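Local coordinates for protein necrotic enteritis toxin B (Clostridium perfringens, PDB 4I0N) that forms pores in target-cell membranes as a toxin of the alpha-hemolysin fold, probably by assembling into a ring of subunits, at residues I70-Y76 with N201-F206. Numbering follows the deposited sequence.
Sequences IFGSKYY and NGDKNF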
ATOM      1  N   ILE A  70       9.067  13.553 -16.345  1.00 16.38           N
ATOM      2  CA  ILE A  70       8.860  13.781 -17.771  1.00 17.20           C
ATOM      3  C   ILE A  70      10.172  14.220 -18.396  1.00 17.88           C
ATOM      4  O   ILE A  70      10.906  15.026 -17.801  1.00 17.03           O
ATOM      5  CB  ILE A  70       7.753  14.836 -18.006  1.00 17.65           C
ATOM      6  CG1 ILE A  70       6.372  14.214 -17.741  1.00 17.48           C
ATOM      7  CG2 ILE A  70       7.851  15.463 -19.433  1.00 19.40           C
ATOM      8  CD1 ILE A  70       5.266  15.245 -17.581  1.00 21.98           C
ATOM      9  N   PHE A  71      10.485  13.655 -19.568  1.00 17.74           N
ATOM     10  CA  PHE A  71      11.655  14.062 -20.348  1.00 19.24           C
ATOM     11  C   PHE A  71      11.193  14.265 -21.781  1.00 18.99           C
ATOM     12  O   PHE A  71      10.111  13.791 -22.175  1.00 18.38           O
ATOM     13  CB  PHE A  71      12.769  13.004 -20.314  1.00 20.52           C
ATOM     14  CG  PHE A  71      13.125  12.531 -18.930  1.00 23.85           C
ATOM     15  CD1 PHE A  71      14.224  13.049 -18.267  1.00 27.70           C
ATOM     16  CD2 PHE A  71      12.350  11.563 -18.289  1.00 25.53           C
ATOM     17  CE1 PHE A  71      14.557  12.601 -16.967  1.00 28.44           C
ATOM     18  CE2 PHE A  71      12.672  11.119 -17.005  1.00 28.34           C
ATOM     19  CZ  PHE A  71      13.776  11.641 -16.346  1.00 27.14           C
ATOM     20  N   GLY A  72      11.983  14.978 -22.567  1.00 19.14           N
ATOM     21  CA  GLY A  72      11.643  15.068 -23.970  1.00 19.06           C
ATOM     22  C   GLY A  72      12.165  16.288 -24.687  1.00 19.74           C
ATOM     23  O   GLY A  72      12.952  17.085 -24.146  1.00 20.83           O
ATOM     24  N   SER A  73      11.699  16.420 -25.919  1.00 18.98           N
ATOM     25  CA  SER A  73      12.244  17.345 -26.889  1.00 19.66           C
ATOM     26  C   SER A  73      11.121  17.628 -27.873  1.00 19.39           C
ATOM     27  O   SER A  73       9.966  17.240 -27.629  1.00 18.09           O
ATOM     28  CB  SER A  73      13.407  16.674 -27.615  1.00 20.34           C
ATOM     29  OG  SER A  73      12.959  15.446 -28.162  1.00 19.94           O
ATOM     30  N   LYS A  74      11.450  18.301 -28.983  1.00 19.49           N
ATOM     31  CA  LYS A  74      10.433  18.669 -29.964  1.00 19.89           C
ATOM     32  C   LYS A  74       9.590  17.486 -30.451  1.00 19.19           C
ATOM     33  O   LYS A  74       8.367  17.584 -30.501  1.00 19.68           O
ATOM     34  CB  LYS A  74      11.059  19.396 -31.164  1.00 20.26           C
ATOM     35  CG  LYS A  74      10.031  19.908 -32.153  1.00 23.25           C
ATOM     36  CD  LYS A  74      10.610  21.050 -32.971  1.00 26.61           C
ATOM     37  CE  LYS A  74       9.688  21.417 -34.125  1.00 31.18           C
ATOM     38  NZ  LYS A  74       8.418  22.011 -33.651  1.00 34.16           N
ATOM     39  N   TYR A  75      10.247  16.382 -30.814  1.00 18.87           N
ATOM     40  CA  TYR A  75       9.555  15.252 -31.466  1.00 18.63           C
ATOM     41  C   TYR A  75       9.383  13.999 -30.601  1.00 17.54           C
ATOM     42  O   TYR A  75       8.896  12.978 -31.075  1.00 17.03           O
ATOM     43  CB  TYR A  75      10.294  14.875 -32.746  1.00 19.21           C
ATOM     44  CG  TYR A  75      10.390  16.015 -33.741  1.00 22.07           C
ATOM     45  CD1 TYR A  75       9.265  16.442 -34.447  1.00 24.71           C
ATOM     46  CD2 TYR A  75      11.597  16.652 -33.975  1.00 24.59           C
ATOM     47  CE1 TYR A  75       9.337  17.478 -35.369  1.00 27.48           C
ATOM     48  CE2 TYR A  75      11.683  17.697 -34.906  1.00 26.44           C
ATOM     49  CZ  TYR A  75      10.550  18.099 -35.585  1.00 27.60           C
ATOM     50  OH  TYR A  75      10.634  19.118 -36.500  1.00 30.59           O
ATOM     51  N   TYR A  76       9.798  14.077 -29.345  1.00 16.93           N
ATOM     52  CA  TYR A  76       9.870  12.899 -28.487  1.00 16.47           C
ATOM     53  C   TYR A  76       9.528  13.255 -27.040  1.00 15.49           C
ATOM     54  O   TYR A  76       9.911  14.315 -26.540  1.00 15.36           O
ATOM     55  CB  TYR A  76      11.269  12.270 -28.584  1.00 17.37           C
ATOM     56  CG  TYR A  76      11.457  11.069 -27.693  1.00 19.56           C
ATOM     57  CD1 TYR A  76      11.050   9.800 -28.111  1.00 21.46           C
ATOM     58  CD2 TYR A  76      12.022  11.206 -26.420  1.00 21.42           C
ATOM     59  CE1 TYR A  76      11.212   8.693 -27.278  1.00 23.23           C
ATOM     60  CE2 TYR A  76      12.185  10.114 -25.586  1.00 22.44           C
ATOM     61  CZ  TYR A  76      11.780   8.859 -26.028  1.00 22.20           C
ATOM     62  OH  TYR A  76      11.939   7.773 -25.195  1.00 24.72           O
ATOM     63  N   ASN A 201       5.216  20.434 -28.127  1.00 22.34           N
ATOM     64  CA  ASN A 201       6.459  19.665 -28.112  1.00 21.72           C
ATOM     65  C   ASN A 201       6.292  18.428 -27.209  1.00 20.87           C
ATOM     66  O   ASN A 201       5.384  18.395 -26.370  1.00 20.22           O
ATOM     67  CB  ASN A 201       7.618  20.513 -27.596  1.00 22.14           C
ATOM     68  CG  ASN A 201       8.107  21.539 -28.619  1.00 23.85           C
ATOM     69  OD1 ASN A 201       7.544  21.695 -29.702  1.00 24.25           O
ATOM     70  ND2 ASN A 201       9.166  22.231 -28.269  1.00 27.59           N
ATOM     71  N   GLY A 202       7.162  17.432 -27.382  1.00 20.73           N
ATOM     72  CA  GLY A 202       7.073  16.161 -26.634  1.00 19.90           C
ATOM     73  C   GLY A 202       7.044  16.310 -25.124  1.00 19.97           C
ATOM     74  O   GLY A 202       6.151  15.763 -24.451  1.00 19.77           O
ATOM     75  N   ASP A 203       7.995  17.060 -24.572  1.00 19.90           N
ATOM     76  CA  ASP A 203       8.017  17.250 -23.114  1.00 20.12           C
ATOM     77  C   ASP A 203       6.869  18.107 -22.583  1.00 19.38           C
ATOM     78  O   ASP A 203       6.677  18.223 -21.363  1.00 19.39           O
ATOM     79  CB  ASP A 203       9.385  17.762 -22.625  1.00 20.62           C
ATOM     80  CG  ASP A 203       9.741  19.125 -23.176  1.00 23.47           C
ATOM     81  OD1 ASP A 203       9.242  19.513 -24.265  1.00 24.08           O
ATOM     82  OD2 ASP A 203      10.544  19.817 -22.504  1.00 26.73           O
ATOM     83  N   LYS A 204       6.109  18.712 -23.498  1.00 18.71           N
ATOM     84  CA  LYS A 204       4.980  19.542 -23.127  1.00 18.87           C
ATOM     85  C   LYS A 204       3.648  18.896 -23.497  1.00 18.36           C
ATOM     86  O   LYS A 204       2.603  19.561 -23.432  1.00 18.76           O
ATOM     87  CB  LYS A 204       5.080  20.919 -23.797  1.00 20.18           C
ATOM     88  CG  LYS A 204       6.263  21.764 -23.336  1.00 21.57           C
ATOM     89  CD  LYS A 204       6.311  21.814 -21.817  1.00 24.85           C
ATOM     90  N   ASN A 205       3.681  17.613 -23.871  1.00 16.86           N
ATOM     91  CA  ASN A 205       2.485  16.971 -24.431  1.00 16.16           C
ATOM     92  C   ASN A 205       1.885  15.849 -23.587  1.00 15.88           C
ATOM     93  O   ASN A 205       1.172  14.994 -24.108  1.00 14.68           O
ATOM     94  CB  ASN A 205       2.705  16.470 -25.864  1.00 16.23           C
ATOM     95  CG  ASN A 205       1.377  16.267 -26.604  1.00 16.53           C
ATOM     96  OD1 ASN A 205       0.410  16.981 -26.332  1.00 18.23           O
ATOM     97  ND2 ASN A 205       1.318  15.293 -27.515  1.00 16.19           N
ATOM     98  N   PHE A 206       2.173  15.878 -22.289  1.00 15.17           N
ATOM     99  CA  PHE A 206       1.611  14.924 -21.360  1.00 15.25           C
ATOM    100  C   PHE A 206       0.541  15.584 -20.500  1.00 16.56           C
ATOM    101  O   PHE A 206       0.592  16.800 -20.252  1.00 17.11           O
ATOM    102  CB  PHE A 206       2.722  14.341 -20.483  1.00 14.89           C
ATOM    103  CG  PHE A 206       3.714  13.509 -21.248  1.00 14.28           C
ATOM    104  CD1 PHE A 206       3.348  12.263 -21.758  1.00 12.90           C
ATOM    105  CD2 PHE A 206       5.022  13.962 -21.439  1.00 13.59           C
ATOM    106  CE1 PHE A 206       4.262  11.480 -22.466  1.00 12.88           C
ATOM    107  CE2 PHE A 206       5.944  13.193 -22.161  1.00 14.25           C
ATOM    108  CZ  PHE A 206       5.570  11.954 -22.669  1.00 12.57           C
TER
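Gly202 brings its backbone N up to the carbonyls of Ser73 and Lys74, where the chain turns between two antiparallel strands, 69-72 and 76-92. This beta-hairpin, closed by Ser73 N bonding back to Tyr76 O, lies with the 201-206 loop and its short 3-10 turn at one end of the elongated molecule. The position is consistent with the membrane-facing rim domain of the alpha-hemolysin family; Tyr75 meets Trp254 here. One N-H is shared by two weak bonds: Gly202 N to Ser73 O is short at 2.8 Å but bent to 125°, and Gly202 N to Lys74 O is longer at 3.3 Å. Gly202 CA then makes a CA-H...O contact with Tyr76 O, straighter at 156°, so carbonyl oxygens of Ser73, Lys74 and Tyr76 all converge on Gly202 from the hairpin. The fit leaves no space for a beta carbon there. Across from Asp203, Gly72 has a positive phi at which a beta carbon would run into Phe71 O, and also into Tyr76 O.

At the strand end the packing is apolar. Phe206 and Ile70 run antiparallel alongside one another: CG2 of Ile70 comes obliquely to CD2 of the ring, 3.8 Å away, while CD1 of Ile70 rests by Phe206 CB. Phe71 O lies at the ring edge, near its plane. Met79 touches both Ile70 and Phe206, and Leu252 of strand 236-255 also packs on the phenylalanine, which fills the join between its loop and the sheet.

At the turn end, Asn201 reaches the Lys74 backbone with its amide carbon, and its OD1 sits 3.9 Å from Lys74 CG. The lysine chain itself runs over the Tyr75 ring, with Lys74 CG above the ring centre. Asp203 lays CB 3.8 Å from Gly72 C, and its chi1 of 63° swings CG to 3.9 Å from Gly72 O.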